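Local coordinates for protein oligogalacturonate-specific porin kdgM (Dickeya dadantii, PDB 4FQE) that forms a monomeric beta-barrel porin in the bacterial outer membrane, specific for the passage of oligogalacturonides and required for full virulence, at residues V1-Y5 with V212-F216; E36-Q41 with V56-E61. Residue numbers count along the deposited sequence, not the author numbering.

Contact 1: residues V1-Y5 with V212-F216; sequences VSIDY and VQYSF. With C8E ((hydroxyethyloxy)tri(ethyloxy)octane), chain G.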
ATOM      1  N   VAL A   1     -10.630  -2.378  12.395  1.00 23.85           N
ATOM      2  CA  VAL A   1     -10.116  -3.524  11.641  1.00 23.16           C
ATOM      3  C   VAL A   1     -10.720  -3.540  10.241  1.00 22.76           C
ATOM      4  O   VAL A   1     -11.912  -3.374  10.090  1.00 23.01           O
ATOM      5  CB  VAL A   1     -10.464  -4.868  12.336  1.00 23.87           C
ATOM      6  CG1 VAL A   1      -9.925  -6.028  11.522  1.00 23.49           C
ATOM      7  CG2 VAL A   1      -9.883  -4.919  13.743  1.00 24.50           C
ATOM      8  N   SER A   2      -9.876  -3.716   9.241  1.00 22.21           N
ATOM      9  CA  SER A   2     -10.314  -3.939   7.903  1.00 22.10           C
ATOM     10  C   SER A   2      -9.684  -5.215   7.305  1.00 21.84           C
ATOM     11  O   SER A   2      -8.627  -5.691   7.737  1.00 21.10           O
ATOM     12  CB  SER A   2     -10.118  -2.670   7.062  1.00 22.21           C
ATOM     13  OG  SER A   2      -8.764  -2.424   6.810  1.00 22.70           O
ATOM     14  N   ILE A   3     -10.410  -5.814   6.367  1.00 21.82           N
ATOM     15  CA  ILE A   3      -9.946  -6.964   5.613  1.00 22.03           C
ATOM     16  C   ILE A   3     -10.070  -6.569   4.130  1.00 21.35           C
ATOM     17  O   ILE A   3     -11.119  -6.093   3.680  1.00 20.83           O
ATOM     18  CB  ILE A   3     -10.805  -8.201   5.924  1.00 23.23           C
ATOM     19  CG1 ILE A   3     -10.665  -8.592   7.396  1.00 23.91           C
ATOM     20  CG2 ILE A   3     -10.430  -9.392   5.031  1.00 23.96           C
ATOM     21  CD1 ILE A   3     -11.715  -9.589   7.868  1.00 25.34           C
ATOM     22  N   ASP A   4      -8.987  -6.746   3.396  1.00 20.87           N
ATOM     23  CA  ASP A   4      -8.864  -6.242   2.056  1.00 21.04           C
ATOM     24  C   ASP A   4      -8.495  -7.432   1.188  1.00 21.06           C
ATOM     25  O   ASP A   4      -7.427  -8.009   1.333  1.00 20.92           O
ATOM     26  CB  ASP A   4      -7.798  -5.129   2.008  1.00 21.11           C
ATOM     27  CG  ASP A   4      -7.697  -4.455   0.643  1.00 21.16           C
ATOM     28  OD1 ASP A   4      -7.501  -5.124  -0.378  1.00 20.69           O
ATOM     29  OD2 ASP A   4      -7.701  -3.210   0.631  1.00 22.31           O
ATOM     30  N   TYR A   5      -9.390  -7.768   0.272  1.00 21.02           N
ATOM     31  CA  TYR A   5      -9.102  -8.725  -0.760  1.00 21.57           C
ATOM     32  C   TYR A   5      -8.814  -8.042  -2.094  1.00 20.90           C
ATOM     33  O   TYR A   5      -9.491  -7.086  -2.463  1.00 20.50           O
ATOM     34  CB  TYR A   5     -10.303  -9.656  -0.984  1.00 23.03           C
ATOM     35  CG  TYR A   5     -10.127 -10.451  -2.268  1.00 23.80           C
ATOM     36  CD1 TYR A   5      -9.201 -11.497  -2.335  1.00 24.80           C
ATOM     37  CD2 TYR A   5     -10.814 -10.110  -3.424  1.00 24.61           C
ATOM     38  CE1 TYR A   5      -9.019 -12.205  -3.516  1.00 25.13           C
ATOM     39  CE2 TYR A   5     -10.635 -10.807  -4.614  1.00 24.98           C
ATOM     40  CZ  TYR A   5      -9.732 -11.853  -4.644  1.00 25.52           C
ATOM     41  OH  TYR A   5      -9.566 -12.539  -5.821  1.00 26.34           O
ATOM     42  N   VAL A 212     -11.636  -5.104  -2.826  1.00 20.13           N
ATOM     43  CA  VAL A 212     -12.593  -4.502  -1.940  1.00 20.34           C
ATOM     44  C   VAL A 212     -12.075  -4.600  -0.526  1.00 20.72           C
ATOM     45  O   VAL A 212     -11.454  -5.602  -0.139  1.00 20.77           O
ATOM     46  CB  VAL A 212     -13.988  -5.161  -2.059  1.00 20.83           C
ATOM     47  CG1 VAL A 212     -13.900  -6.641  -1.724  1.00 20.86           C
ATOM     48  CG2 VAL A 212     -15.002  -4.415  -1.174  1.00 20.79           C
ATOM     49  N   GLN A 213     -12.329  -3.530   0.224  1.00 21.20           N
ATOM     50  CA  GLN A 213     -11.935  -3.442   1.619  1.00 21.40           C
ATOM     51  C   GLN A 213     -13.182  -3.410   2.459  1.00 21.64           C
ATOM     52  O   GLN A 213     -14.075  -2.555   2.231  1.00 21.81           O
ATOM     53  CB  GLN A 213     -11.161  -2.151   1.841  1.00 21.92           C
ATOM     54  CG  GLN A 213     -10.508  -2.074   3.203  1.00 23.35           C
ATOM     55  CD  GLN A 213      -9.928  -0.703   3.476  1.00 24.39           C
ATOM     56  OE1 GLN A 213     -10.647   0.225   3.826  1.00 28.26           O
ATOM     57  NE2 GLN A 213      -8.644  -0.559   3.268  1.00 25.40           N
ATOM     58  N   TYR A 214     -13.277  -4.351   3.391  1.00 21.23           N
ATOM     59  CA  TYR A 214     -14.356  -4.410   4.338  1.00 22.05           C
ATOM     60  C   TYR A 214     -13.820  -3.851   5.655  1.00 22.34           C
ATOM     61  O   TYR A 214     -12.773  -4.278   6.083  1.00 21.42           O
ATOM     62  CB  TYR A 214     -14.796  -5.854   4.601  1.00 22.60           C
ATOM     63  CG  TYR A 214     -15.872  -5.918   5.655  1.00 23.36           C
ATOM     64  CD1 TYR A 214     -15.554  -6.105   6.998  1.00 23.77           C
ATOM     65  CD2 TYR A 214     -17.199  -5.721   5.319  1.00 24.01           C
ATOM     66  CE1 TYR A 214     -16.537  -6.145   7.975  1.00 24.57           C
ATOM     67  CE2 TYR A 214     -18.190  -5.755   6.285  1.00 24.89           C
ATOM     68  CZ  TYR A 214     -17.860  -5.972   7.601  1.00 25.10           C
ATOM     69  OH  TYR A 214     -18.848  -5.989   8.546  1.00 25.97           O
ATOM     70  N   SER A 215     -14.548  -2.908   6.240  1.00 23.39           N
ATOM     71  CA  SER A 215     -14.247  -2.345   7.553  1.00 24.52           C
ATOM     72  C   SER A 215     -15.328  -2.702   8.566  1.00 26.19           C
ATOM     73  O   SER A 215     -16.531  -2.583   8.305  1.00 26.24           O
ATOM     74  CB  SER A 215     -14.122  -0.826   7.474  1.00 24.85           C
ATOM     75  OG  SER A 215     -13.057  -0.441   6.611  1.00 24.25           O
ATOM     76  N   PHE A 216     -14.887  -3.139   9.739  1.00 27.18           N
ATOM     77  CA  PHE A 216     -15.800  -3.455  10.842  1.00 29.34           C
ATOM     78  C   PHE A 216     -16.242  -2.202  11.558  1.00 31.88           C
ATOM     79  O   PHE A 216     -15.451  -1.290  11.748  1.00 32.12           O
ATOM     80  CB  PHE A 216     -15.113  -4.357  11.864  1.00 29.19           C
ATOM     81  CG  PHE A 216     -14.906  -5.744  11.378  1.00 28.20           C
ATOM     82  CD1 PHE A 216     -15.870  -6.714  11.610  1.00 29.04           C
ATOM     83  CD2 PHE A 216     -13.768  -6.077  10.671  1.00 27.12           C
ATOM     84  CE1 PHE A 216     -15.679  -8.008  11.164  1.00 28.77           C
ATOM     85  CE2 PHE A 216     -13.575  -7.364  10.208  1.00 27.26           C
ATOM     86  CZ  PHE A 216     -14.523  -8.334  10.477  1.00 27.84           C
TER
HETATM   87  C1  C8E G 306     -11.686 -11.470   2.698  1.00 55.80           C
HETATM   88  C2  C8E G 306     -12.675 -10.931   1.690  1.00 57.57           C
HETATM   89  C3  C8E G 306     -12.856  -9.414   1.786  1.00 56.63           C
HETATM   90  C4  C8E G 306     -13.395  -8.976   3.144  1.00 57.26           C
HETATM   91  C5  C8E G 306     -14.808  -9.488   3.434  1.00 59.59           C
HETATM   92  C6  C8E G 306     -14.880 -10.425   4.642  1.00 59.31           C
HETATM   93  C7  C8E G 306     -15.575  -9.761   5.825  1.00 59.74           C
HETATM   94  C8  C8E G 306     -16.151 -10.788   6.804  1.00 59.05           C
HETATM   95  O9  C8E G 306     -17.251 -10.256   7.542  1.00 59.68           O
HETATM   96  C10 C8E G 306     -18.438 -10.261   6.750  1.00 59.24           C
HETATM   97  C11 C8E G 306     -19.661  -9.747   7.464  1.00 58.64           C
HETATM   98  O12 C8E G 306     -20.559  -9.179   6.498  1.00 61.87           O
HETATM   99  C13 C8E G 306     -20.968 -10.052   5.413  1.00 58.10           C
HETATM  100  C14 C8E G 306     -22.311 -10.706   5.687  1.00 58.16           C
HETATM  101  O15 C8E G 306     -22.592 -11.631   4.614  1.00 58.33           O
HETATM  102  C16 C8E G 306     -21.925 -12.889   4.715  1.00 55.17           C
HETATM  103  C17 C8E G 306     -21.128 -13.258   3.490  1.00 57.36           C
HETATM  104  O18 C8E G 306     -20.173 -14.254   3.869  1.00 58.56           O
HETATM  105  C19 C8E G 306     -18.913 -14.151   3.226  1.00 57.59           C
HETATM  106  C20 C8E G 306     -17.847 -13.786   4.241  1.00 59.72           C
HETATM  107  O21 C8E G 306     -16.607 -14.381   3.837  1.00 62.22           O
HETATM  108  O   HOH W   1      -6.838  -2.243   3.534  1.00 45.02           O
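Val212 enters the pairing with two backbone hydrogen bonds to Tyr5: Val212 N donates to Tyr5 O at 2.9 Å, and Tyr5 N to Val212 O at 3.0 Å. Gln213, in a non-hydrogen-bonded pair with Asp4, turns its side chain to the barrel interior, where a water accepts from Gln213 NE2 (2.5 Å) and donates to Asp4 OD2 (3.2 Å); Asp4 OD1 forms a salt bridge with Arg20 and a hydrogen bond with Tyr189. This is the closure of the barrel: the first and last strands meet here, their segments 2-5 and 212-215 antiparallel at 165° with axes 4.6 Å apart. Tyr214 N donates to Ile3 O and Ile3 N to Tyr214 O, each hydrogen bond 2.8 Å; the Tyr214 side chain lies on the outer face, with C8E C7 over one face of the ring, and Ile3 CG2 lies 3.4 Å from C8E C1 of the octyl tail. Ser215 sits beside Ser2 on the inner face. Phe216 N donates a hydrogen bond to Val1 O (3.0 Å), while its ring edge meets Ile3, Phe216 CE2 lying 3.7 Å from Ile3 CD1.

Contact 2: residues E36-Q41 with V56-E61; sequences EVKWAQ and VSNGTE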
ATOM      1  N   GLU A  36      -0.716 -10.135   5.998  1.00 21.87           N
ATOM      2  CA  GLU A  36      -1.181 -10.340   4.633  1.00 22.34           C
ATOM      3  C   GLU A  36      -0.763 -11.731   4.185  1.00 23.06           C
ATOM      4  O   GLU A  36       0.367 -12.137   4.436  1.00 23.41           O
ATOM      5  CB  GLU A  36      -0.609  -9.296   3.686  1.00 22.25           C
ATOM      6  CG  GLU A  36      -1.127  -9.420   2.272  1.00 23.10           C
ATOM      7  CD  GLU A  36      -0.726  -8.260   1.369  1.00 23.21           C
ATOM      8  OE1 GLU A  36       0.096  -7.388   1.780  1.00 22.79           O
ATOM      9  OE2 GLU A  36      -1.237  -8.228   0.207  1.00 23.16           O
ATOM     10  N   VAL A  37      -1.679 -12.446   3.540  1.00 23.26           N
ATOM     11  CA  VAL A  37      -1.360 -13.701   2.896  1.00 24.26           C
ATOM     12  C   VAL A  37      -1.541 -13.492   1.399  1.00 24.53           C
ATOM     13  O   VAL A  37      -2.464 -12.786   0.982  1.00 23.61           O
ATOM     14  CB  VAL A  37      -2.214 -14.863   3.445  1.00 25.17           C
ATOM     15  CG1 VAL A  37      -1.936 -15.021   4.927  1.00 25.83           C
ATOM     16  CG2 VAL A  37      -3.706 -14.684   3.174  1.00 25.58           C
ATOM     17  N   LYS A  38      -0.617 -14.040   0.618  1.00 25.35           N
ATOM     18  CA  LYS A  38      -0.548 -13.795  -0.813  1.00 26.36           C
ATOM     19  C   LYS A  38      -0.375 -15.123  -1.496  1.00 27.90           C
ATOM     20  O   LYS A  38       0.351 -15.968  -0.997  1.00 27.54           O
ATOM     21  CB  LYS A  38       0.658 -12.892  -1.150  1.00 26.68           C
ATOM     22  CG  LYS A  38       0.797 -11.641  -0.300  1.00 26.13           C
ATOM     23  CD  LYS A  38       2.093 -10.872  -0.612  1.00 26.40           C
ATOM     24  CE  LYS A  38       2.199  -9.614   0.214  1.00 25.99           C
ATOM     25  NZ  LYS A  38       3.495  -8.888   0.063  1.00 26.46           N
ATOM     26  N   TRP A  39      -1.065 -15.301  -2.621  1.00 28.59           N
ATOM     27  CA  TRP A  39      -0.856 -16.442  -3.491  1.00 30.49           C
ATOM     28  C   TRP A  39      -0.972 -16.067  -4.956  1.00 31.55           C
ATOM     29  O   TRP A  39      -1.743 -15.160  -5.320  1.00 31.63           O
ATOM     30  CB  TRP A  39      -1.810 -17.565  -3.107  1.00 31.28           C
ATOM     31  CG  TRP A  39      -3.296 -17.307  -3.252  1.00 31.17           C
ATOM     32  CD1 TRP A  39      -4.155 -17.823  -4.226  1.00 32.01           C
ATOM     33  CD2 TRP A  39      -4.169 -16.540  -2.350  1.00 30.46           C
ATOM     34  NE1 TRP A  39      -5.447 -17.407  -4.015  1.00 31.61           N
ATOM     35  CE2 TRP A  39      -5.528 -16.643  -2.904  1.00 30.27           C
ATOM     36  CE3 TRP A  39      -3.971 -15.795  -1.201  1.00 29.55           C
ATOM     37  CZ2 TRP A  39      -6.613 -16.008  -2.318  1.00 29.68           C
ATOM     38  CZ3 TRP A  39      -5.078 -15.170  -0.613  1.00 29.35           C
ATOM     39  CH2 TRP A  39      -6.364 -15.260  -1.171  1.00 29.46           C
ATOM     40  N   ALA A  40      -0.186 -16.732  -5.802  1.00 32.86           N
ATOM     41  CA  ALA A  40       0.003 -16.337  -7.191  1.00 34.50           C
ATOM     42  C   ALA A  40       0.283 -17.550  -8.047  1.00 38.27           C
ATOM     43  O   ALA A  40       0.905 -18.524  -7.584  1.00 38.45           O
ATOM     44  CB  ALA A  40       1.133 -15.328  -7.325  1.00 34.29           C
ATOM     45  N   GLN A  41      -0.163 -17.509  -9.301  1.00 40.89           N
ATOM     46  CA  GLN A  41       0.009 -18.650 -10.216  1.00 44.43           C
ATOM     47  C   GLN A  41       0.578 -18.183 -11.542  1.00 45.67           C
ATOM     48  O   GLN A  41       0.134 -17.150 -12.065  1.00 47.12           O
ATOM     49  CB  GLN A  41      -1.333 -19.363 -10.443  1.00 48.25           C
ATOM     50  CG  GLN A  41      -1.752 -20.316  -9.316  1.00 50.94           C
ATOM     51  CD  GLN A  41      -2.769 -21.376  -9.741  1.00 54.66           C
ATOM     52  OE1 GLN A  41      -2.517 -22.187 -10.646  1.00 56.90           O
ATOM     53  NE2 GLN A  41      -3.922 -21.389  -9.069  1.00 55.75           N
ATOM     54  N   VAL A  56       3.144 -22.051  -9.046  1.00 51.83           N
ATOM     55  CA  VAL A  56       2.417 -21.470  -7.916  1.00 50.15           C
ATOM     56  C   VAL A  56       3.385 -20.891  -6.874  1.00 48.15           C
ATOM     57  O   VAL A  56       4.453 -21.451  -6.631  1.00 50.24           O
ATOM     58  CB  VAL A  56       1.517 -22.535  -7.245  1.00 51.37           C
ATOM     59  CG1 VAL A  56       1.026 -22.076  -5.877  1.00 51.06           C
ATOM     60  CG2 VAL A  56       0.343 -22.866  -8.148  1.00 52.32           C
ATOM     61  N   SER A  57       3.022 -19.770  -6.261  1.00 43.96           N
ATOM     62  CA  SER A  57       3.782 -19.264  -5.123  1.00 42.12           C
ATOM     63  C   SER A  57       2.853 -18.734  -4.047  1.00 40.24           C
ATOM     64  O   SER A  57       1.656 -18.518  -4.261  1.00 38.97           O
ATOM     65  CB  SER A  57       4.797 -18.204  -5.557  1.00 42.16           C
ATOM     66  OG  SER A  57       4.191 -16.940  -5.760  1.00 41.78           O
ATOM     67  N   ASN A  58       3.416 -18.537  -2.865  1.00 38.51           N
ATOM     68  CA  ASN A  58       2.652 -18.029  -1.760  1.00 36.89           C
ATOM     69  C   ASN A  58       3.574 -17.307  -0.823  1.00 35.38           C
ATOM     70  O   ASN A  58       4.797 -17.475  -0.885  1.00 35.71           O
ATOM     71  CB  ASN A  58       1.924 -19.156  -1.022  1.00 38.75           C
ATOM     72  CG  ASN A  58       2.855 -19.983  -0.164  1.00 39.89           C
ATOM     73  OD1 ASN A  58       3.312 -19.527   0.890  1.00 43.73           O
ATOM     74  ND2 ASN A  58       3.164 -21.187  -0.615  1.00 42.57           N
ATOM     75  N   GLY A  59       2.977 -16.530   0.054  1.00 33.33           N
ATOM     76  CA  GLY A  59       3.748 -15.705   0.976  1.00 32.54           C
ATOM     77  C   GLY A  59       2.897 -15.065   2.039  1.00 31.31           C
ATOM     78  O   GLY A  59       1.675 -15.070   1.950  1.00 29.38           O
ATOM     79  N   THR A  60       3.560 -14.513   3.066  1.00 30.47           N
ATOM     80  CA  THR A  60       2.854 -13.781   4.094  1.00 30.23           C
ATOM     81  C   THR A  60       3.698 -12.608   4.526  1.00 28.71           C
ATOM     82  O   THR A  60       4.924 -12.755   4.652  1.00 28.95           O
ATOM     83  CB  THR A  60       2.537 -14.626   5.323  1.00 32.32           C
ATOM     84  OG1 THR A  60       3.305 -15.823   5.270  1.00 38.39           O
ATOM     85  CG2 THR A  60       1.065 -15.017   5.375  1.00 34.85           C
ATOM     86  N   GLU A  61       3.048 -11.491   4.804  1.00 26.35           N
ATOM     87  CA  GLU A  61       3.768 -10.313   5.321  1.00 25.17           C
ATOM     88  C   GLU A  61       3.109  -9.760   6.570  1.00 23.80           C
ATOM     89  O   GLU A  61       1.899  -9.709   6.676  1.00 23.39           O
ATOM     90  CB  GLU A  61       3.905  -9.239   4.251  1.00 25.51           C
ATOM     91  CG  GLU A  61       4.736  -8.021   4.674  1.00 25.80           C
ATOM     92  CD  GLU A  61       4.934  -7.029   3.549  1.00 26.87           C
ATOM     93  OE1 GLU A  61       3.947  -6.692   2.881  1.00 27.06           O
ATOM     94  OE2 GLU A  61       6.084  -6.581   3.306  1.00 28.38           O
TER
HETATM   95  O   HOH W   2       1.292  -6.425   3.861  1.00 33.28           O
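Strands 36-40 and 57-61 run antiparallel, their axes 4.6 Å apart and their directions 166° from one another. Three hydrogen-bonded pairs, Glu36-Glu61, Lys38-Gly59 and Ala40-Ser57, each contribute two N-H...O bonds; the shortest joins Glu36 N to Glu61 O at 2.7 Å. Between them, the pairs Val37-Thr60 and Trp39-Asn58 bring CA atoms closer (Trp39 CA to Asn58 CA 4.2 Å), and CA-H...O contacts such as Asn58 CA to Lys38 O (3.2 Å) supplement the hydrogen bonds. Side chains alternate across the sheet. On one face Glu36, Lys38 and Glu61 form a charged cluster: Lys38 NZ makes a long salt bridge to Glu61 OE1 at 3.6 Å, and a water donates to both Glu36 OE1 (2.6 Å) and Glu61 OE1 (2.8 Å), bridging the two carboxylates. Partners on nearby strands satisfy these charges: Arg20 pairs with Glu36, Glu83 with Lys38 and Arg92 with Glu61. Gly59, lacking a side chain, leaves space beside Lys38. Val37, Trp39, Asn58 and Thr60 occupy the other face, where a detergent touches Thr60. A charged face toward the lumen and an outer face toward the membrane are characteristic of neighbouring strands in a transmembrane porin barrel.

How the contacts relate
Both contacts belong to one closed antiparallel sheet of 12 strands, with centres about 18 Å apart and nearest atoms about 5 Å apart, without touching. Contact 1 pairs strands 2-9 and 205-215, the two ends of the chain, so all of contact 2 falls within the sequence it spans. Contact 2 instead joins two strands consecutive in sequence, 31-40 and 57-69, across a connection that is largely unmodelled. Strand 18-26 lies between strands 2-9 and 31-40 and hydrogen-bonds to both; its Arg20 makes salt bridges with Asp4 of contact 1 and Glu36 of contact 2. One long-range and one local pairing thus help complete the same pore wall.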